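Local coordinates for protein CG8862 (Drosophila melanogaster, PDB 3ISM) that probably cleaves DNA and RNA as a magnesium-dependent mitochondrial endonuclease, captured in complex with an inhibitor protein, at residues Val128-Gly131 and Phe132-Ala136; Asn138-Glu141 and Ala142-Arg146; Tyr208-Asn212 and Gln213-Asn217; Asp218-Ile221 and Ser222-Gln225. All blocks are in the same frame, centred on the assembly; numbering follows the deposited sequence.

Contact 1. Residues Val128-Gly131 and Phe132-Ala136; sequences VGQG and FNRDA. With MG (magnesium ion), chain F.
Arg134 lies along the backbone of Gly129 and Gln130, starting with its CB, 3.6 Å from Gly129 O. With CG anti to the carbonyl carbon (chi1 -52°) and the chain extended beyond it, CG stays against the same carbonyl, CD passes Gly129 C at 4.1 Å, and NE comes within 3.9 Å of Gly129 CA. The guanidinium then carries Gln130 N over one face, while its NH1 forms a salt bridge with Asp98 and its NH2 donates to Ala326 O of the inhibitor chain CG4930. A leucine in its place lacks the guanidinium and would probably leave the Asp98 carboxylate without its charged mate and Ala326 O without this donor.

Gly129 O is gripped twice, by Phe132 N and Arg134 N from opposite faces of its carbonyl plane, and Val128 O takes Asn133 N at 2.9 Å. This short, irregular turn follows the two antiparallel strands 98-101 and 124-127 of the beta-beta-alpha metal finger of the His-Me nucleases and supplies its metal ligand. Asn133, its CG anti to the backbone N (chi1 176°), binds magnesium through OD1 at 2.2 Å, and five waters complete the octahedron. One of them donates to Asn133 O, while Asn133 ND2 is tied to Asp98, the residue that also holds Arg134.

Val128 CB packs on Phe132 CB at 4.0 Å, and Val128 O sits at the edge of the ring. Gly131, whose backbone angles call for glycine, sends its N-H almost straight (172°) to the anti side of Asp135 OD2, 2.9 Å away.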
loop_
_atom_site.group_PDB
_atom_site.type_symbol
_atom_site.label_atom_id
_atom_site.label_comp_id
_atom_site.label_asym_id
_atom_site.label_seq_id
_atom_site.Cartn_x
_atom_site.Cartn_y
_atom_site.Cartn_z
ATOM N N VAL B 128 -2.650 12.749 -14.102
ATOM C CA VAL B 128 -2.873 14.114 -14.603
ATOM C C VAL B 128 -2.732 14.116 -16.126
ATOM O O VAL B 128 -1.807 13.508 -16.674
ATOM C CB VAL B 128 -1.861 15.096 -13.948
ATOM C CG1 VAL B 128 -1.915 16.481 -14.574
ATOM C CG2 VAL B 128 -2.111 15.171 -12.433
ATOM N N GLY B 129 -3.665 14.776 -16.806
ATOM C CA GLY B 129 -3.708 14.777 -18.255
ATOM C C GLY B 129 -2.734 15.744 -18.901
ATOM O O GLY B 129 -1.600 15.376 -19.201
ATOM N N GLN B 130 -3.215 16.961 -19.149
ATOM C CA GLN B 130 -2.398 18.075 -19.606
ATOM C C GLN B 130 -1.274 18.308 -18.612
ATOM O O GLN B 130 -1.515 18.433 -17.399
ATOM C CB GLN B 130 -3.245 19.341 -19.710
ATOM C CG GLN B 130 -4.152 19.399 -20.924
ATOM C CD GLN B 130 -5.062 20.618 -20.908
ATOM O OE1 GLN B 130 -4.698 21.693 -21.396
ATOM N NE2 GLN B 130 -6.264 20.448 -20.359
ATOM N N GLY B 131 -0.051 18.355 -19.130
ATOM C CA GLY B 131 1.126 18.545 -18.289
ATOM C C GLY B 131 1.714 17.281 -17.688
ATOM O O GLY B 131 2.644 17.360 -16.884
ATOM N N PHE B 132 1.191 16.111 -18.060
ATOM C CA PHE B 132 1.775 14.847 -17.593
ATOM C C PHE B 132 1.504 13.690 -18.573
ATOM O O PHE B 132 2.291 13.498 -19.508
ATOM C CB PHE B 132 1.384 14.518 -16.125
ATOM C CG PHE B 132 2.106 13.322 -15.564
ATOM C CD1 PHE B 132 3.472 13.372 -15.319
ATOM C CD2 PHE B 132 1.422 12.132 -15.303
ATOM C CE1 PHE B 132 4.163 12.250 -14.809
ATOM C CE2 PHE B 132 2.094 11.014 -14.796
ATOM C CZ PHE B 132 3.475 11.078 -14.547
ATOM N N ASN B 133 0.405 12.951 -18.391
ATOM C CA ASN B 133 0.048 11.858 -19.317
ATOM C C ASN B 133 0.223 12.272 -20.778
ATOM O O ASN B 133 0.868 11.561 -21.562
ATOM C CB ASN B 133 -1.393 11.372 -19.082
ATOM C CG ASN B 133 -1.836 10.291 -20.089
ATOM O OD1 ASN B 133 -1.125 9.305 -20.339
ATOM N ND2 ASN B 133 -3.020 10.479 -20.665
ATOM N N ARG B 134 -0.314 13.441 -21.122
ATOM C CA ARG B 134 -0.353 13.891 -22.515
ATOM C C ARG B 134 0.913 14.620 -22.940
ATOM O O ARG B 134 1.123 14.860 -24.121
ATOM C CB ARG B 134 -1.579 14.775 -22.774
ATOM C CG ARG B 134 -2.890 14.130 -22.333
ATOM C CD ARG B 134 -4.118 14.978 -22.704
ATOM N NE ARG B 134 -5.238 14.596 -21.845
ATOM C CZ ARG B 134 -6.427 15.190 -21.831
ATOM N NH1 ARG B 134 -7.368 14.764 -20.997
ATOM N NH2 ARG B 134 -6.672 16.203 -22.638
ATOM N N ASP B 135 1.770 14.940 -21.979
ATOM C CA ASP B 135 2.960 15.737 -22.259
ATOM C C ASP B 135 4.231 15.078 -21.690
ATOM O O ASP B 135 4.735 14.105 -22.267
ATOM C CB ASP B 135 2.751 17.163 -21.741
ATOM C CG ASP B 135 1.643 17.896 -22.489
ATOM O OD1 ASP B 135 1.896 18.392 -23.610
ATOM O OD2 ASP B 135 0.516 17.983 -21.959
ATOM N N ALA B 136 4.720 15.591 -20.564
ATOM C CA ALA B 136 5.938 15.096 -19.914
ATOM C C ALA B 136 6.075 13.553 -19.841
ATOM O O ALA B 136 7.125 13.002 -20.174
ATOM C CB ALA B 136 6.073 15.711 -18.515
HETATM MG MG MG F . -0.396 7.745 -21.658
HETATM O O HOH W 1 1.407 8.997 -21.837
HETATM O O HOH W 2 -0.918 8.588 -23.519
HETATM O O HOH W 3 -2.207 7.009 -21.673
HETATM O O HOH W 4 0.300 7.103 -19.746
HETATM O O HOH W 5 0.540 6.307 -22.454
#

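Contact 2. Residues Asn138-Glu141 and Ala142-Arg146; sequences NTLE and AHVRR
Successive i to i+4 backbone bonds, from Ala142 N to Asn138 O at 2.7 Å through Arg145 N to Glu141 O at 3.1 Å, run along a regular helix. Arg145 bends at chi3 (-78°), bringing its guanidinium back over the preceding turn, with Glu141 O centred beneath one face and Asn138 ND2 at its edge, 3.7 Å from NH2. Glu335 of the inhibitor chain CG4930 probably draws these two nitrogens together, forming a salt bridge with Arg145 NH2 and a weak hydrogen bond with Asn138 ND2. An alanine in place of Arg145 lacks the guanidinium, and Glu335 would probably lose its charged mate and Asn107 OD1 the donor Arg145 NH1.

Glu141, a known magnesium-site residue of this protein, runs extended away from Arg145, its carboxylate about 4 Å from the ion (nearest atoms), too far for direct ligation and consistent with contact through bound waters. Leu140 CD1 meets Val144 CG2 at 4.2 Å. A water donates to Thr139 O at 2.7 Å and accepts from Arg146 NH1.

The helix, the alpha element of the beta-beta-alpha metal finger, lies on the central sheet: Val144 packs on strands 153-161 and 189-197, and Leu140 on 189-197 and 203-211.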
loop_
_atom_site.group_PDB
_atom_site.type_symbol
_atom_site.label_atom_id
_atom_site.label_comp_id
_atom_site.label_asym_id
_atom_site.label_seq_id
_atom_site.Cartn_x
_atom_site.Cartn_y
_atom_site.Cartn_z
ATOM N N ASN B 138 4.463 11.300 -21.693
ATOM C CA ASN B 138 4.614 10.867 -23.088
ATOM C C ASN B 138 6.047 11.080 -23.594
ATOM O O ASN B 138 6.583 10.241 -24.320
ATOM C CB ASN B 138 3.608 11.568 -24.010
ATOM C CG ASN B 138 3.847 11.255 -25.486
ATOM O OD1 ASN B 138 4.004 12.158 -26.301
ATOM N ND2 ASN B 138 3.871 9.976 -25.830
ATOM N N THR B 139 6.663 12.194 -23.196
ATOM C CA THR B 139 8.046 12.497 -23.595
ATOM C C THR B 139 9.004 11.380 -23.149
ATOM O O THR B 139 9.878 10.954 -23.922
ATOM C CB THR B 139 8.498 13.867 -23.038
ATOM O OG1 THR B 139 7.554 14.867 -23.445
ATOM C CG2 THR B 139 9.902 14.252 -23.555
ATOM N N LEU B 140 8.803 10.888 -21.921
ATOM C CA LEU B 140 9.590 9.775 -21.403
ATOM C C LEU B 140 9.315 8.501 -22.203
ATOM O O LEU B 140 10.254 7.808 -22.617
ATOM C CB LEU B 140 9.311 9.543 -19.914
ATOM C CG LEU B 140 10.050 8.368 -19.245
ATOM C CD1 LEU B 140 11.576 8.437 -19.486
ATOM C CD2 LEU B 140 9.726 8.272 -17.743
ATOM N N GLU B 141 8.033 8.203 -22.424
ATOM C CA GLU B 141 7.640 7.088 -23.285
ATOM C C GLU B 141 8.303 7.162 -24.668
ATOM O O GLU B 141 8.899 6.183 -25.133
ATOM C CB GLU B 141 6.113 7.016 -23.405
ATOM C CG GLU B 141 5.429 6.585 -22.118
ATOM C CD GLU B 141 3.922 6.784 -22.155
ATOM O OE1 GLU B 141 3.450 7.761 -22.801
ATOM O OE2 GLU B 141 3.217 5.974 -21.513
ATOM N N ALA B 142 8.235 8.325 -25.306
ATOM C CA ALA B 142 8.880 8.532 -26.613
ATOM C C ALA B 142 10.404 8.331 -26.583
ATOM O O ALA B 142 10.979 7.815 -27.537
ATOM C CB ALA B 142 8.532 9.914 -27.162
ATOM N N HIS B 143 11.039 8.728 -25.479
ATOM C CA HIS B 143 12.486 8.552 -25.282
ATOM C C HIS B 143 12.877 7.074 -25.198
ATOM O O HIS B 143 13.868 6.655 -25.783
ATOM C CB HIS B 143 12.923 9.272 -23.995
ATOM C CG HIS B 143 14.249 8.821 -23.458
ATOM N ND1 HIS B 143 15.448 9.315 -23.928
ATOM C CD2 HIS B 143 14.563 7.942 -22.475
ATOM C CE1 HIS B 143 16.443 8.746 -23.273
ATOM N NE2 HIS B 143 15.933 7.907 -22.388
ATOM N N VAL B 144 12.103 6.306 -24.439
ATOM C CA VAL B 144 12.313 4.859 -24.295
ATOM C C VAL B 144 12.170 4.138 -25.646
ATOM O O VAL B 144 12.955 3.240 -25.956
ATOM C CB VAL B 144 11.368 4.249 -23.220
ATOM C CG1 VAL B 144 11.562 2.750 -23.105
ATOM C CG2 VAL B 144 11.601 4.922 -21.834
ATOM N N ARG B 145 11.201 4.551 -26.462
ATOM C CA ARG B 145 11.085 4.026 -27.839
ATOM C C ARG B 145 12.279 4.404 -28.723
ATOM O O ARG B 145 12.751 3.586 -29.524
ATOM C CB ARG B 145 9.778 4.463 -28.506
ATOM C CG ARG B 145 8.518 3.844 -27.869
ATOM C CD ARG B 145 7.247 4.146 -28.695
ATOM N NE ARG B 145 6.751 5.504 -28.479
ATOM C CZ ARG B 145 5.800 5.833 -27.603
ATOM N NH1 ARG B 145 5.205 4.898 -26.846
ATOM N NH2 ARG B 145 5.434 7.110 -27.489
ATOM N N ARG B 146 12.770 5.633 -28.581
ATOM C CA ARG B 146 13.926 6.103 -29.369
ATOM C C ARG B 146 15.225 5.411 -28.934
ATOM O O ARG B 146 16.176 5.324 -29.713
ATOM C CB ARG B 146 14.060 7.615 -29.236
ATOM C CG ARG B 146 15.041 8.289 -30.169
ATOM C CD ARG B 146 15.005 9.808 -29.968
ATOM N NE ARG B 146 13.661 10.368 -30.158
ATOM C CZ ARG B 146 12.885 10.835 -29.174
ATOM N NH1 ARG B 146 13.317 10.820 -27.916
ATOM N NH2 ARG B 146 11.674 11.319 -29.448
HETATM O O HOH W 6 11.611 12.228 -25.538
#

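Contact 3. Residues Tyr208-Asn212 and Gln213-Asn217; sequences YVMPN and QVISN
Gln213 CG stands between its own backbone N and carbonyl carbon (chi1 64°), and the chain runs on extended, which lays the side-chain amide against the ring of Pro211. The amide carbon CD of Gln213 is 3.5 Å from Pro211 CB, and Gln213 NE2 is 3.6 Å from Pro211 CG, so a polar group rides on an apolar ring at the exposed side of the turn. On the inner side, Met210 bends at chi3 (63°) and turns its terminal methyl to Ile215, where Met210 CE and Ile215 CD1 meet at 3.6 Å with the two chains crossing at about a right angle. Ile215 points back at the strand, and its CD1 also reaches Pro211 CD at 4.0 Å and Pro211 O at 3.9 Å. Ile215 CD1 thus touches the Met210 methyl, the proline ring and a backbone carbonyl, while Phe132 packs against both Met210 and Ile215.

The backbone bends sharply at Asn212, where Gln213 N reaches Pro211 O at 2.9 Å in a weak, bent bond (136°). The Asn212 side chain fixes this corner from outside the turn: its OD1 accepts from Val128 N, and its ND2 donates to Pro126 O and Pro187 O, tying the turn to strand 124-127 through Pro126 and, through Pro187, to the chain just before strand 189-197. Beyond the corner, the main chain of Ile215 is bonded to that of Gly131.

The arrangement is an inverse gamma turn centred on Asn212, which ends strand 203-211 of the central sheet and leads the chain to Gly131, in the turn that carries the magnesium ligand Asn133.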
loop_
_atom_site.group_PDB
_atom_site.type_symbol
_atom_site.label_atom_id
_atom_site.label_comp_id
_atom_site.label_asym_id
_atom_site.label_seq_id
_atom_site.Cartn_x
_atom_site.Cartn_y
_atom_site.Cartn_z
ATOM N N TYR B 208 13.954 6.577 -13.907
ATOM C CA TYR B 208 13.309 7.875 -13.769
ATOM C C TYR B 208 12.167 7.749 -12.777
ATOM O O TYR B 208 11.517 6.712 -12.717
ATOM C CB TYR B 208 12.722 8.330 -15.110
ATOM C CG TYR B 208 13.727 8.454 -16.226
ATOM C CD1 TYR B 208 14.250 9.695 -16.577
ATOM C CD2 TYR B 208 14.150 7.328 -16.941
ATOM C CE1 TYR B 208 15.174 9.812 -17.599
ATOM C CE2 TYR B 208 15.071 7.435 -17.959
ATOM C CZ TYR B 208 15.574 8.677 -18.287
ATOM O OH TYR B 208 16.500 8.779 -19.281
ATOM N N VAL B 209 11.932 8.812 -12.009
ATOM C CA VAL B 209 10.734 8.935 -11.178
ATOM C C VAL B 209 10.121 10.309 -11.469
ATOM O O VAL B 209 10.781 11.340 -11.299
ATOM C CB VAL B 209 11.067 8.793 -9.674
ATOM C CG1 VAL B 209 9.923 9.316 -8.779
ATOM C CG2 VAL B 209 11.401 7.343 -9.338
ATOM N N MET B 210 8.868 10.328 -11.924
ATOM C CA MET B 210 8.221 11.610 -12.225
ATOM C C MET B 210 6.973 11.749 -11.381
ATOM O O MET B 210 6.254 10.785 -11.224
ATOM C CB MET B 210 7.872 11.708 -13.710
ATOM C CG MET B 210 9.089 11.657 -14.633
ATOM S SD MET B 210 8.636 11.627 -16.376
ATOM C CE MET B 210 7.820 13.196 -16.592
ATOM N N PRO B 211 6.722 12.948 -10.828
ATOM C CA PRO B 211 5.546 13.121 -9.984
ATOM C C PRO B 211 4.274 13.177 -10.839
ATOM O O PRO B 211 4.291 13.703 -11.962
ATOM C CB PRO B 211 5.816 14.457 -9.279
ATOM C CG PRO B 211 6.641 15.249 -10.299
ATOM C CD PRO B 211 7.496 14.203 -10.983
ATOM N N ASN B 212 3.192 12.626 -10.304
ATOM C CA ASN B 212 1.903 12.622 -10.966
ATOM C C ASN B 212 1.244 13.997 -10.789
ATOM O O ASN B 212 0.276 14.154 -10.044
ATOM C CB ASN B 212 1.035 11.490 -10.392
ATOM C CG ASN B 212 -0.245 11.239 -11.190
ATOM O OD1 ASN B 212 -0.423 11.778 -12.278
ATOM N ND2 ASN B 212 -1.137 10.381 -10.647
ATOM N N GLN B 213 1.785 14.994 -11.481
ATOM C CA GLN B 213 1.270 16.355 -11.390
ATOM C C GLN B 213 1.578 17.086 -12.681
ATOM O O GLN B 213 2.327 16.575 -13.511
ATOM C CB GLN B 213 1.906 17.095 -10.203
ATOM C CG GLN B 213 3.396 17.291 -10.336
ATOM C CD GLN B 213 4.083 17.532 -9.006
ATOM O OE1 GLN B 213 3.675 16.990 -7.964
ATOM N NE2 GLN B 213 5.152 18.324 -9.038
ATOM N N VAL B 214 1.030 18.290 -12.841
ATOM C CA VAL B 214 1.409 19.137 -13.973
ATOM C C VAL B 214 2.913 19.458 -13.930
ATOM O O VAL B 214 3.423 20.047 -12.972
ATOM C CB VAL B 214 0.563 20.421 -14.055
ATOM C CG1 VAL B 214 1.153 21.419 -15.071
ATOM C CG2 VAL B 214 -0.879 20.088 -14.418
ATOM N N ILE B 215 3.619 19.016 -14.965
ATOM C CA ILE B 215 5.029 19.323 -15.144
ATOM C C ILE B 215 5.167 20.270 -16.327
ATOM O O ILE B 215 4.510 20.082 -17.353
ATOM C CB ILE B 215 5.859 18.041 -15.415
ATOM C CG1 ILE B 215 5.821 17.119 -14.196
ATOM C CG2 ILE B 215 7.317 18.397 -15.741
ATOM C CD1 ILE B 215 6.373 15.767 -14.477
ATOM N N SER B 216 6.020 21.282 -16.174
ATOM C CA SER B 216 6.337 22.197 -17.263
ATOM C C SER B 216 6.807 21.473 -18.540
ATOM O O SER B 216 7.563 20.499 -18.470
ATOM C CB SER B 216 7.401 23.189 -16.804
ATOM O OG SER B 216 7.498 24.257 -17.721
ATOM N N ASN B 217 6.356 21.956 -19.697
ATOM C CA ASN B 217 6.735 21.379 -20.997
ATOM C C ASN B 217 8.211 21.603 -21.373
ATOM O O ASN B 217 8.738 20.939 -22.267
ATOM C CB ASN B 217 5.853 21.945 -22.129
ATOM C CG ASN B 217 4.431 21.397 -22.119
ATOM O OD1 ASN B 217 4.121 20.404 -21.446
ATOM N ND2 ASN B 217 3.551 22.050 -22.878
#

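Contact 4. Residues Asp218-Ile221 and Ser222-Gln225; sequences DTPI and SVFQ
Phe224 and Thr219 meet across a short 3-10 turn in the loop between strand 203-211 and helix 228-235. Two i to i+3 bonds define the turn: Phe224 N to Ile221 O at 2.9 Å, and the longer Val223 N to Pro220 O at 3.3 Å. In both, the donor stands about 51° out of the acceptor's carbonyl plane, in keeping with the tight winding of a 3-10 turn, and Gln225 N continues the pattern to Ser222 O.

The close packing lies on the Phe224 side. With CG anti to its carbonyl carbon (chi1 -64°), the Phe224 ring swings back along the turn until Ile221 O sits at its edge, near the ring plane. The CG2 methyl of Thr219 touches the far end of the same ring, 3.7 Å from Phe224 CE2 and 3.9 Å from Phe224 CZ. Strand residues Met210 and Pro211, together with Ile215, pack on this ring too. Ile221 serves the neighbouring helix instead: its side chain packs on Thr139, Leu140 and His143 of helix 136-146, while its own CG1 stays 3.3 Å from Ser222 N.

The other side is looser and faces solvent. Exposed Pro220 and Ser222 barely touch, and Val223, also exposed, was modelled in two conformers, so the approach of its methyls to Pro220, Thr219 and the Phe224 ring holds for one conformer and is doubtful as packing. At this rim the hydroxyl OG of Ser222 stands 3.8 Å from Pro220 CB.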
loop_
_atom_site.group_PDB
_atom_site.type_symbol
_atom_site.label_atom_id
_atom_site.label_comp_id
_atom_site.label_asym_id
_atom_site.label_seq_id
_atom_site.Cartn_x
_atom_site.Cartn_y
_atom_site.Cartn_z
ATOM N N ASP B 218 8.873 22.546 -20.715
ATOM C CA ASP B 218 10.286 22.775 -21.006
ATOM C C ASP B 218 11.229 21.979 -20.109
ATOM O O ASP B 218 12.443 22.055 -20.279
ATOM C CB ASP B 218 10.632 24.272 -21.015
ATOM C CG ASP B 218 10.322 24.965 -19.701
ATOM O OD1 ASP B 218 9.743 24.332 -18.802
ATOM O OD2 ASP B 218 10.667 26.165 -19.562
ATOM N N THR B 219 10.666 21.215 -19.170
ATOM C CA THR B 219 11.458 20.416 -18.245
ATOM C C THR B 219 12.015 19.159 -18.926
ATOM O O THR B 219 11.244 18.300 -19.367
ATOM C CB THR B 219 10.639 20.002 -17.005
ATOM O OG1 THR B 219 10.148 21.164 -16.325
ATOM C CG2 THR B 219 11.500 19.222 -16.047
ATOM N N PRO B 220 13.356 19.042 -19.013
ATOM C CA PRO B 220 13.913 17.863 -19.657
ATOM C C PRO B 220 13.737 16.646 -18.749
ATOM O O PRO B 220 13.770 16.783 -17.520
ATOM C CB PRO B 220 15.403 18.200 -19.825
ATOM C CG PRO B 220 15.576 19.602 -19.339
ATOM C CD PRO B 220 14.402 19.939 -18.493
ATOM N N ILE B 221 13.545 15.472 -19.345
ATOM C CA ILE B 221 13.296 14.259 -18.562
ATOM C C ILE B 221 14.514 13.855 -17.736
ATOM O O ILE B 221 14.379 13.151 -16.741
ATOM C CB ILE B 221 12.852 13.071 -19.442
ATOM C CG1 ILE B 221 13.969 12.710 -20.427
ATOM C CG2 ILE B 221 11.516 13.389 -20.134
ATOM C CD1 ILE B 221 13.717 11.455 -21.210
ATOM N N SER B 222 15.691 14.321 -18.146
ATOM C CA SER B 222 16.946 14.054 -17.446
ATOM C C SER B 222 16.918 14.475 -15.978
ATOM O O SER B 222 17.556 13.841 -15.146
ATOM C CB SER B 222 18.114 14.737 -18.172
ATOM O OG SER B 222 18.038 16.147 -18.058
ATOM N N VAL B 223 16.160 15.527 -15.674
ATOM C CA VAL B 223 16.050 16.007 -14.293
ATOM C C VAL B 223 15.320 15.014 -13.383
ATOM O O VAL B 223 15.443 15.082 -12.150
ATOM C CB VAL B 223 15.391 17.414 -14.190
ATOM C CG1 VAL B 223 15.917 18.345 -15.279
ATOM C CG2 VAL B 223 13.870 17.322 -14.231
ATOM N N PHE B 224 14.611 14.062 -13.981
ATOM C CA PHE B 224 13.850 13.080 -13.221
ATOM C C PHE B 224 14.592 11.767 -12.990
ATOM O O PHE B 224 14.027 10.818 -12.464
ATOM C CB PHE B 224 12.517 12.835 -13.898
ATOM C CG PHE B 224 11.642 14.040 -13.928
ATOM C CD1 PHE B 224 11.087 14.538 -12.751
ATOM C CD2 PHE B 224 11.374 14.684 -15.127
ATOM C CE1 PHE B 224 10.278 15.666 -12.776
ATOM C CE2 PHE B 224 10.564 15.803 -15.171
ATOM C CZ PHE B 224 10.014 16.304 -13.994
ATOM N N GLN B 225 15.861 11.731 -13.382
ATOM C CA GLN B 225 16.707 10.561 -13.169
ATOM C C GLN B 225 17.016 10.375 -11.677
ATOM O O GLN B 225 17.338 11.336 -10.989
ATOM C CB GLN B 225 17.992 10.668 -14.004
ATOM C CG GLN B 225 17.820 10.188 -15.447
ATOM C CD GLN B 225 19.051 10.415 -16.329
ATOM O OE1 GLN B 225 19.673 11.472 -16.293
ATOM N NE2 GLN B 225 19.387 9.412 -17.146
#

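Overall arrangement
Contact 2 is the most buried of the four, contacts 1 and 3 are partly so, and contact 4 lies at the surface. Contacts 1 and 2 carry the polar chemistry: the turn 128-136 and the helix that follows it bring Asn133 and Glu141 to the magnesium site and offer arginines to the inhibitor chain. Contacts 3 and 4, on strand 203-211 and the loop after it, are mainly apolar turns that no other protein chain of the assembly touches. They back the metal finger: Phe132 CE1 lies 3.2 Å from Pro211 O between contacts 1 and 3, Leu140 CD2 lies 3.8 Å from Met210 SD between contacts 2 and 3, and Val209 N meets Phe224 O between contacts 3 and 4.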